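Local coordinates for outer surface protein (Bacillus cereus ATCC 14579, PDB 1X7F) that is of unproven function but probably hydrolyses glycosides of 6-phosphorylated N-acetylmuramic acid, as 6-phospho-N-acetylmuramidases do, at residues I120-G125 with L141-N146; F173-F178 with G212-N217; Q290-R295 with W378-C383. One frame throughout, in Å; residues are numbered along the deposited sequence.

Interaction 1: residues I120-G125 with L141-N146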
loop_
_atom_site.group_PDB
_atom_site.type_symbol
_atom_site.label_atom_id
_atom_site.label_comp_id
_atom_site.label_asym_id
_atom_site.label_seq_id
_atom_site.Cartn_x
_atom_site.Cartn_y
_atom_site.Cartn_z
ATOM N N ILE A 120 4.055 11.420 -17.778
ATOM C CA ILE A 120 5.320 10.755 -18.061
ATOM C C ILE A 120 6.179 10.709 -16.810
ATOM O O ILE A 120 6.153 11.639 -15.998
ATOM C CB ILE A 120 6.105 11.456 -19.210
ATOM C CG1 ILE A 120 6.134 12.974 -19.010
ATOM C CG2 ILE A 120 5.541 11.062 -20.575
ATOM C CD1 ILE A 120 7.324 13.631 -19.655
ATOM N N ARG A 121 6.938 9.624 -16.665
ATOM C CA ARG A 121 7.885 9.505 -15.568
ATOM C C ARG A 121 9.260 10.015 -15.964
ATOM O O ARG A 121 9.731 9.798 -17.090
ATOM C CB ARG A 121 7.958 8.072 -15.040
ATOM C CG ARG A 121 8.660 7.968 -13.684
ATOM C CD ARG A 121 8.247 6.778 -12.837
ATOM N NE ARG A 121 8.962 6.748 -11.564
ATOM C CZ ARG A 121 10.194 6.280 -11.426
ATOM N NH1 ARG A 121 10.841 5.807 -12.479
ATOM N NH2 ARG A 121 10.781 6.279 -10.242
ATOM N N LEU A 122 9.872 10.747 -15.038
ATOM C CA LEU A 122 11.267 11.140 -15.149
ATOM C C LEU A 122 12.043 10.275 -14.161
ATOM O O LEU A 122 12.247 10.647 -13.001
ATOM C CB LEU A 122 11.455 12.632 -14.870
ATOM C CG LEU A 122 10.779 13.628 -15.818
ATOM C CD1 LEU A 122 11.162 15.036 -15.427
ATOM C CD2 LEU A 122 11.123 13.363 -17.280
ATOM N N ASP A 123 12.435 9.100 -14.644
ATOM C CA ASP A 123 13.184 8.108 -13.881
ATOM C C ASP A 123 14.512 8.689 -13.366
ATOM O O ASP A 123 14.901 8.483 -12.209
ATOM C CB ASP A 123 13.430 6.891 -14.781
ATOM C CG ASP A 123 14.003 5.709 -14.031
ATOM O OD1 ASP A 123 13.610 5.495 -12.863
ATOM O OD2 ASP A 123 14.844 4.931 -14.542
ATOM N N VAL A 124 15.195 9.415 -14.247
ATOM C CA VAL A 124 16.384 10.175 -13.887
ATOM C C VAL A 124 16.048 11.659 -14.064
ATOM O O VAL A 124 15.293 12.033 -14.968
ATOM C CB VAL A 124 17.627 9.731 -14.726
ATOM C CG1 VAL A 124 18.809 10.679 -14.539
ATOM C CG2 VAL A 124 18.036 8.305 -14.361
ATOM N N GLY A 125 16.594 12.488 -13.179
ATOM C CA GLY A 125 16.336 13.919 -13.195
ATOM C C GLY A 125 17.317 14.736 -14.013
ATOM O O GLY A 125 18.236 14.200 -14.646
ATOM N N LEU A 141 -0.314 17.257 -19.381
ATOM C CA LEU A 141 0.379 16.045 -18.953
ATOM C C LEU A 141 0.964 16.189 -17.552
ATOM O O LEU A 141 1.503 17.238 -17.198
ATOM C CB LEU A 141 1.467 15.676 -19.966
ATOM C CG LEU A 141 0.980 15.147 -21.322
ATOM C CD1 LEU A 141 2.041 15.316 -22.399
ATOM C CD2 LEU A 141 0.555 13.685 -21.206
ATOM N N LYS A 142 0.826 15.135 -16.752
ATOM C CA LYS A 142 1.442 15.069 -15.428
ATOM C C LYS A 142 2.927 14.750 -15.572
ATOM O O LYS A 142 3.310 13.946 -16.424
ATOM C CB LYS A 142 0.778 13.989 -14.567
ATOM C CG LYS A 142 -0.649 14.277 -14.130
ATOM C CD LYS A 142 -0.711 15.269 -12.970
ATOM C CE LYS A 142 -2.120 15.807 -12.774
ATOM N NZ LYS A 142 -2.625 16.474 -14.004
ATOM N N ILE A 143 3.762 15.385 -14.753
ATOM C CA ILE A 143 5.184 15.049 -14.712
ATOM C C ILE A 143 5.454 14.239 -13.453
ATOM O O ILE A 143 5.439 14.782 -12.348
ATOM C CB ILE A 143 6.093 16.318 -14.764
ATOM C CG1 ILE A 143 5.683 17.295 -15.894
ATOM C CG2 ILE A 143 7.572 15.917 -14.848
ATOM C CD1 ILE A 143 5.684 16.723 -17.309
ATOM N N GLU A 144 5.678 12.938 -13.630
ATOM C CA GLU A 144 5.994 12.047 -12.512
ATOM C C GLU A 144 7.490 12.035 -12.192
ATOM O O GLU A 144 8.322 11.753 -13.052
ATOM C CB GLU A 144 5.490 10.626 -12.763
ATOM C CG GLU A 144 5.702 9.709 -11.565
ATOM C CD GLU A 144 4.871 8.452 -11.636
ATOM O OE1 GLU A 144 3.785 8.421 -11.031
ATOM O OE2 GLU A 144 5.297 7.487 -12.289
ATOM N N LEU A 145 7.814 12.358 -10.947
ATOM C CA LEU A 145 9.193 12.381 -10.489
ATOM C C LEU A 145 9.529 11.103 -9.719
ATOM O O LEU A 145 8.641 10.428 -9.190
ATOM C CB LEU A 145 9.446 13.604 -9.604
ATOM C CG LEU A 145 9.123 14.997 -10.147
ATOM C CD1 LEU A 145 9.216 15.984 -9.015
ATOM C CD2 LEU A 145 10.051 15.402 -11.298
ATOM N N ASN A 146 10.816 10.787 -9.669
ATOM C CA ASN A 146 11.318 9.665 -8.894
ATOM C C ASN A 146 11.377 10.062 -7.420
ATOM O O ASN A 146 12.123 10.965 -7.045
ATOM C CB ASN A 146 12.721 9.266 -9.404
ATOM C CG ASN A 146 13.170 7.888 -8.909
ATOM O OD1 ASN A 146 12.652 7.343 -7.924
ATOM N ND2 ASN A 146 14.125 7.315 -9.611
HETATM O O HOH W 1 12.735 12.427 -11.412
#

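Interaction 2: residues F173-F178 with G212-N217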
loop_
_atom_site.group_PDB
_atom_site.type_symbol
_atom_site.label_atom_id
_atom_site.label_comp_id
_atom_site.label_asym_id
_atom_site.label_seq_id
_atom_site.Cartn_x
_atom_site.Cartn_y
_atom_site.Cartn_z
ATOM N N PHE A 173 11.033 0.536 -8.576
ATOM C CA PHE A 173 10.946 -0.824 -8.074
ATOM C C PHE A 173 12.306 -1.452 -8.317
ATOM O O PHE A 173 13.132 -0.862 -9.021
ATOM C CB PHE A 173 9.775 -1.633 -8.673
ATOM C CG PHE A 173 9.772 -1.730 -10.188
ATOM C CD1 PHE A 173 10.868 -2.225 -10.885
ATOM C CD2 PHE A 173 8.612 -1.401 -10.906
ATOM C CE1 PHE A 173 10.856 -2.345 -12.266
ATOM C CE2 PHE A 173 8.573 -1.514 -12.291
ATOM C CZ PHE A 173 9.707 -1.981 -12.983
ATOM N N TYR A 174 12.540 -2.631 -7.726
ATOM C CA TYR A 174 13.886 -3.236 -7.710
ATOM C C TYR A 174 13.852 -4.721 -8.068
ATOM O O TYR A 174 13.490 -5.560 -7.225
ATOM C CB TYR A 174 14.566 -2.964 -6.354
ATOM C CG TYR A 174 14.779 -1.489 -6.162
ATOM C CD1 TYR A 174 13.788 -0.689 -5.575
ATOM C CD2 TYR A 174 15.947 -0.866 -6.637
ATOM C CE1 TYR A 174 13.965 0.702 -5.451
ATOM C CE2 TYR A 174 16.139 0.513 -6.505
ATOM C CZ TYR A 174 15.141 1.283 -5.920
ATOM O OH TYR A 174 15.326 2.643 -5.796
ATOM N N PRO A 175 14.190 -5.024 -9.331
ATOM C CA PRO A 175 14.152 -6.392 -9.873
ATOM C C PRO A 175 15.182 -7.326 -9.272
ATOM O O PRO A 175 14.965 -8.539 -9.290
ATOM C CB PRO A 175 14.490 -6.192 -11.371
ATOM C CG PRO A 175 14.222 -4.724 -11.624
ATOM C CD PRO A 175 14.620 -4.046 -10.356
ATOM N N GLN A 176 16.313 -6.780 -8.808
ATOM C CA GLN A 176 17.362 -7.588 -8.183
ATOM C C GLN A 176 17.077 -7.769 -6.685
ATOM O O GLN A 176 16.925 -6.790 -5.957
ATOM C CB GLN A 176 18.765 -6.982 -8.405
ATOM C CG GLN A 176 19.882 -7.841 -7.801
ATOM C CD GLN A 176 21.273 -7.225 -7.870
ATOM O OE1 GLN A 176 22.143 -7.581 -7.080
ATOM N NE2 GLN A 176 21.487 -6.314 -8.808
ATOM N N LYS A 177 17.005 -9.019 -6.229
ATOM C CA LYS A 177 16.781 -9.299 -4.802
ATOM C C LYS A 177 17.820 -8.568 -3.910
ATOM O O LYS A 177 18.998 -8.432 -4.272
ATOM C CB LYS A 177 16.718 -10.814 -4.503
ATOM C CG LYS A 177 17.943 -11.597 -4.926
ATOM C CD LYS A 177 18.122 -12.890 -4.126
ATOM C CE LYS A 177 17.190 -13.996 -4.557
ATOM N NZ LYS A 177 17.805 -15.317 -4.226
ATOM N N PHE A 178 17.334 -8.072 -2.772
ATOM C CA PHE A 178 18.140 -7.383 -1.775
ATOM C C PHE A 178 18.598 -5.971 -2.167
ATOM O O PHE A 178 19.334 -5.334 -1.406
ATOM C CB PHE A 178 19.313 -8.253 -1.309
ATOM C CG PHE A 178 18.890 -9.507 -0.553
ATOM C CD1 PHE A 178 19.182 -10.773 -1.055
ATOM C CD2 PHE A 178 18.232 -9.415 0.676
ATOM C CE1 PHE A 178 18.839 -11.932 -0.348
ATOM C CE2 PHE A 178 17.864 -10.569 1.383
ATOM C CZ PHE A 178 18.179 -11.833 0.868
ATOM N N GLY A 212 8.423 -8.605 -16.323
ATOM C CA GLY A 212 8.987 -7.323 -15.915
ATOM C C GLY A 212 9.692 -6.735 -17.127
ATOM O O GLY A 212 9.648 -7.323 -18.203
ATOM N N PRO A 213 10.339 -5.582 -16.969
ATOM C CA PRO A 213 11.071 -4.951 -18.065
ATOM C C PRO A 213 12.294 -5.716 -18.587
ATOM O O PRO A 213 12.526 -5.714 -19.792
ATOM C CB PRO A 213 11.501 -3.606 -17.471
ATOM C CG PRO A 213 11.534 -3.839 -16.012
ATOM C CD PRO A 213 10.387 -4.771 -15.742
ATOM N N TRP A 214 13.074 -6.343 -17.699
ATOM C CA TRP A 214 14.370 -6.954 -18.092
ATOM C C TRP A 214 14.402 -8.470 -17.905
ATOM O O TRP A 214 13.419 -9.065 -17.480
ATOM C CB TRP A 214 15.544 -6.344 -17.306
ATOM C CG TRP A 214 15.324 -4.953 -16.766
ATOM C CD1 TRP A 214 15.103 -4.601 -15.462
ATOM C CD2 TRP A 214 15.306 -3.736 -17.513
ATOM N NE1 TRP A 214 14.950 -3.240 -15.353
ATOM C CE2 TRP A 214 15.076 -2.682 -16.600
ATOM C CE3 TRP A 214 15.465 -3.425 -18.866
ATOM C CZ2 TRP A 214 14.991 -1.347 -16.996
ATOM C CZ3 TRP A 214 15.396 -2.095 -19.258
ATOM C CH2 TRP A 214 15.154 -1.075 -18.323
ATOM N N ASP A 215 15.550 -9.078 -18.196
ATOM C CA ASP A 215 15.753 -10.520 -18.014
ATOM C C ASP A 215 15.696 -10.953 -16.526
ATOM O O ASP A 215 14.996 -11.911 -16.177
ATOM C CB ASP A 215 17.037 -11.009 -18.728
ATOM C CG ASP A 215 18.281 -10.148 -18.410
ATOM O OD1 ASP A 215 19.250 -10.224 -19.202
ATOM O OD2 ASP A 215 18.390 -9.377 -17.415
ATOM N N ILE A 216 16.383 -10.223 -15.655
ATOM C CA ILE A 216 16.337 -10.491 -14.212
ATOM C C ILE A 216 15.084 -9.924 -13.568
ATOM O O ILE A 216 14.813 -8.721 -13.639
ATOM C CB ILE A 216 17.602 -9.937 -13.491
ATOM C CG1 ILE A 216 18.891 -10.439 -14.158
ATOM C CG2 ILE A 216 17.535 -10.171 -11.946
ATOM C CD1 ILE A 216 19.076 -11.949 -14.210
ATOM N N ASN A 217 14.325 -10.800 -12.924
ATOM C CA ASN A 217 13.107 -10.401 -12.245
ATOM C C ASN A 217 12.953 -11.201 -10.946
ATOM O O ASN A 217 12.461 -12.315 -10.966
ATOM C CB ASN A 217 11.886 -10.559 -13.188
ATOM C CG ASN A 217 10.592 -9.978 -12.586
ATOM O OD1 ASN A 217 10.520 -9.696 -11.393
ATOM N ND2 ASN A 217 9.576 -9.782 -13.424
#

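Interaction 3: residues Q290-R295 with W378-C383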
loop_
_atom_site.group_PDB
_atom_site.type_symbol
_atom_site.label_atom_id
_atom_site.label_comp_id
_atom_site.label_asym_id
_atom_site.label_seq_id
_atom_site.Cartn_x
_atom_site.Cartn_y
_atom_site.Cartn_z
ATOM N N GLN A 290 -16.883 -6.864 15.231
ATOM C CA GLN A 290 -17.983 -5.938 14.999
ATOM C C GLN A 290 -17.619 -4.521 15.422
ATOM O O GLN A 290 -18.342 -3.579 15.139
ATOM C CB GLN A 290 -19.262 -6.418 15.715
ATOM C CG GLN A 290 -20.517 -5.888 15.093
ATOM C CD GLN A 290 -21.782 -6.479 15.690
ATOM O OE1 GLN A 290 -22.454 -5.824 16.489
ATOM N NE2 GLN A 290 -22.106 -7.718 15.307
ATOM N N GLU A 291 -16.492 -4.379 16.094
ATOM C CA GLU A 291 -16.096 -3.098 16.654
ATOM C C GLU A 291 -15.035 -2.413 15.818
ATOM O O GLU A 291 -14.099 -3.053 15.340
ATOM C CB GLU A 291 -15.547 -3.281 18.085
ATOM C CG GLU A 291 -16.464 -4.044 19.037
ATOM C CD GLU A 291 -17.802 -3.361 19.237
ATOM O OE1 GLU A 291 -17.804 -2.117 19.382
ATOM O OE2 GLU A 291 -18.847 -4.064 19.241
ATOM N N LEU A 292 -15.191 -1.106 15.660
ATOM C CA LEU A 292 -14.103 -0.244 15.254
ATOM C C LEU A 292 -13.275 0.054 16.505
ATOM O O LEU A 292 -13.701 0.811 17.388
ATOM C CB LEU A 292 -14.653 1.038 14.619
ATOM C CG LEU A 292 -13.681 2.145 14.189
ATOM C CD1 LEU A 292 -12.471 1.595 13.416
ATOM C CD2 LEU A 292 -14.421 3.210 13.368
ATOM N N HIS A 293 -12.101 -0.571 16.587
ATOM C CA HIS A 293 -11.227 -0.428 17.733
ATOM C C HIS A 293 -10.413 0.852 17.661
ATOM O O HIS A 293 -10.074 1.318 16.572
ATOM C CB HIS A 293 -10.307 -1.642 17.852
ATOM C CG HIS A 293 -11.049 -2.931 17.980
ATOM N ND1 HIS A 293 -11.709 -3.291 19.138
ATOM C CD2 HIS A 293 -11.278 -3.923 17.085
ATOM C CE1 HIS A 293 -12.298 -4.462 18.953
ATOM N NE2 HIS A 293 -12.053 -4.865 17.717
ATOM N N VAL A 294 -10.140 1.433 18.825
ATOM C CA VAL A 294 -9.287 2.609 18.924
ATOM C C VAL A 294 -8.267 2.279 20.001
ATOM O O VAL A 294 -8.647 1.827 21.081
ATOM C CB VAL A 294 -10.076 3.898 19.311
ATOM C CG1 VAL A 294 -9.118 5.090 19.510
ATOM C CG2 VAL A 294 -11.116 4.236 18.262
ATOM N N ARG A 295 -6.980 2.451 19.695
ATOM C CA ARG A 295 -5.946 2.376 20.725
ATOM C C ARG A 295 -6.060 3.617 21.592
ATOM O O ARG A 295 -5.888 4.737 21.099
ATOM C CB ARG A 295 -4.544 2.299 20.110
ATOM C CG ARG A 295 -3.451 1.983 21.138
ATOM C CD ARG A 295 -2.041 1.796 20.562
ATOM N NE ARG A 295 -1.107 1.322 21.594
ATOM C CZ ARG A 295 0.212 1.231 21.441
ATOM N NH1 ARG A 295 0.963 0.789 22.440
ATOM N NH2 ARG A 295 0.785 1.582 20.296
ATOM N N TRP A 378 -4.417 6.659 19.627
ATOM C CA TRP A 378 -5.712 7.109 19.055
ATOM C C TRP A 378 -6.075 6.543 17.660
ATOM O O TRP A 378 -7.070 6.951 17.057
ATOM C CB TRP A 378 -5.825 8.643 19.044
ATOM C CG TRP A 378 -5.753 9.297 20.404
ATOM C CD1 TRP A 378 -4.901 10.304 20.788
ATOM C CD2 TRP A 378 -6.574 9.015 21.550
ATOM N NE1 TRP A 378 -5.141 10.661 22.092
ATOM C CE2 TRP A 378 -6.164 9.892 22.586
ATOM C CE3 TRP A 378 -7.625 8.113 21.807
ATOM C CZ2 TRP A 378 -6.757 9.885 23.861
ATOM C CZ3 TRP A 378 -8.213 8.102 23.082
ATOM C CH2 TRP A 378 -7.774 8.988 24.088
ATOM N N THR A 379 -5.265 5.623 17.161
ATOM C CA THR A 379 -5.476 4.998 15.862
ATOM C C THR A 379 -6.703 4.081 15.896
ATOM O O THR A 379 -6.857 3.251 16.789
ATOM C CB THR A 379 -4.208 4.182 15.468
ATOM O OG1 THR A 379 -3.107 5.073 15.307
ATOM C CG2 THR A 379 -4.348 3.534 14.077
ATOM N N GLN A 380 -7.567 4.247 14.911
ATOM C CA GLN A 380 -8.644 3.305 14.667
ATOM C C GLN A 380 -8.124 2.162 13.828
ATOM O O GLN A 380 -7.314 2.374 12.930
ATOM C CB GLN A 380 -9.772 3.994 13.913
ATOM C CG GLN A 380 -10.263 5.228 14.593
ATOM C CD GLN A 380 -11.237 6.004 13.738
ATOM O OE1 GLN A 380 -11.149 5.999 12.506
ATOM N NE2 GLN A 380 -12.163 6.684 14.388
ATOM N N PHE A 381 -8.594 0.954 14.122
ATOM C CA PHE A 381 -8.303 -0.214 13.302
ATOM C C PHE A 381 -9.464 -1.187 13.449
ATOM O O PHE A 381 -10.244 -1.071 14.393
ATOM C CB PHE A 381 -6.953 -0.851 13.697
ATOM C CG PHE A 381 -6.927 -1.397 15.088
ATOM C CD1 PHE A 381 -7.158 -2.749 15.321
ATOM C CD2 PHE A 381 -6.715 -0.556 16.174
ATOM C CE1 PHE A 381 -7.171 -3.260 16.622
ATOM C CE2 PHE A 381 -6.728 -1.048 17.475
ATOM C CZ PHE A 381 -6.949 -2.408 17.700
ATOM N N THR A 382 -9.606 -2.113 12.504
ATOM C CA THR A 382 -10.486 -3.256 12.695
ATOM C C THR A 382 -9.687 -4.559 12.726
ATOM O O THR A 382 -8.499 -4.603 12.389
ATOM C CB THR A 382 -11.557 -3.369 11.590
ATOM O OG1 THR A 382 -10.908 -3.450 10.321
ATOM C CG2 THR A 382 -12.453 -2.116 11.507
ATOM N N CYS A 383 -10.372 -5.621 13.125
ATOM C CA CYS A 383 -9.862 -6.969 13.012
ATOM C C CYS A 383 -10.795 -7.656 12.061
ATOM O O CYS A 383 -12.018 -7.522 12.181
ATOM C CB CYS A 383 -9.864 -7.682 14.373
ATOM S SG CYS A 383 -8.641 -7.058 15.539
HETATM O O HOH W 2 -12.852 -5.106 14.256
#

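Interaction 1: residues I120-G125 with L141-N146
Lys142 opens the pairing by accepting the backbone N-H of Ile120 on its carbonyl, with N to O at 3.0 Å, and the two parallel strands then run on at 31° to each other. At Ile143 the contact is apolar. Its CG2 lies 3.7 Å from CD1 of Leu122, while its CD1 reaches CG1 of Ile120, the two isoleucines lying side by side and pointing the same way. Met134 of helix 129-134 packs on Ile120, Leu122 and Ile143, so this face turns to the helix layer.

Glu144 alternates to the other face and joins the strands through its backbone: its N gives a 2.7 Å bond to Ile120 O, and its O takes the N-H of Leu122. Its side chain, with CG anti to the backbone N (chi1 -175°), crosses that of Arg121, the carboxylate and guanidinium planes 73° apart. OE2 lies at the edge of the guanidinium, but the ion pair to NE is long, 3.8 Å; Arg57 holds the other oxygen, OE1. Leu145 returns to the helix side, where its CD2 approaches CD1 of Leu122.

At Asn146 the strands part (Leu122 O to Asn146 N 3.6 Å), and a water between them accepts from Asn146 N at 3.1 Å. The amide ND2 instead donates to Asp123 O at 3.0 Å, in the carbonyl plane and on a lone pair, while OD1 accepts from Ser148 N.

One beta-alpha-beta unit of the barrel is thus closed by backbone bonds, with apolar residues outward and Arg121 and Glu144 inward. Both terminal nitrogens of Arg121 are held, NH1 in a salt bridge to Asp123 OD1 at 2.8 Å and NH2 by hydrogen bonds to Cys170 O and Asn172 OD1, which probably restricts the rotation of this buried group.

Interaction 2: residues F173-F178 with G212-N217
Pro175 and Asn217 mark the nearest backbone approach, their CA atoms 4.8 Å apart, between two irregular loops that share no hydrogen bond within these segments. Side chains carry the contact, and most of it gathers on the Pro175 ring. Its CB sits 3.4 Å from the carbonyl O of Ile216, and its CG meets the indole of Trp214 at the edge, in the ring plane, 3.9 Å from CD1. The Trp214 ring is also covered on one face from within its own loop: Pro213 CB lies 3.7 Å above the ring plane, over its centre.

A second apolar touch joins Phe173 to Pro213, the two side chains coming from opposite directions until CZ of Phe173 is 4.0 Å from CD of Pro213. Phe173 reaches it with CG held between the backbone N and the carbonyl carbon (chi1 57°). The CG2 branch of Ile216 comes to 4.0 Å from Pro175 O.

One residue past the second segment, Asp218 bonds to the first loop: its backbone N donates to Pro175 O, and its carboxylate OD2 accepts from Lys177 N. The first loop leads from strand 167-170 to helix 183-195 and the second from strand 201-204 to helix 231-240, so the contact joins two successive strand-to-helix connections at the surface. The Phe173 ring meets that of Phe203, on strand 201-204, edge to face (T-shaped), and Tyr34 touches both Phe173 and Pro213.

Interaction 3: residues Q290-R295 with W378-C383
His293 O is approached by two groups of the partner strand: Phe381 N donates to it at 2.9 Å (N-H...O 158°), and the CA-H of Gln380 adds a weaker contact at 3.1 Å between CA and O. The first, with the return bond from His293 N to Phe381 O, defines an antiparallel hydrogen-bonded pair, by which the short edge strand 293-294 joins strand 380-384 in the mixed sheet of the C-terminal domain. Beyond the non-hydrogen-bonded pair Val294-Gln380, Arg295 N donates to Thr379 O at 3.0 Å, while Trp378 N donates to Arg295 O.

His293 and Phe381 share the buried face. With its ring carbon CG set between the backbone N and the carbonyl carbon (chi1 64°), Phe381 offers its ring face to the His293 methylene, a CH-pi contact. The imidazole itself is slid aside and barely overlaps the phenyl; ND1 is bonded to Ser306 OG and NE2 to Thr288 O. On the other face Val294 CG2 runs alongside Gln380 CG, and Val294 CG1 comes to the indole edge of Trp378.

Within the CH-pi pair, His293 CB stands 3.7 Å from the Phe381 ring centroid, 21° off the ring normal.

The three contacts follow one another along the chain without interleaving. Interactions 1 and 2 belong to the N-terminal domain, built on eight parallel strands in the order of a beta/alpha barrel: the first pairs neighbouring strands 119-122 and 142-146, and the second joins the loops that follow the successive strands 167-170 and 201-204. Their centres are about 20 Å apart, with nearest atoms about 6 Å apart, so they do not touch. Interaction 3 lies in the C-terminal domain's mixed sheet, its centre about 38 Å from both others and on the opposite side of the chain's centre. The pattern is consistent with two separately packed domains, each built from contacts within its own stretch of the chain.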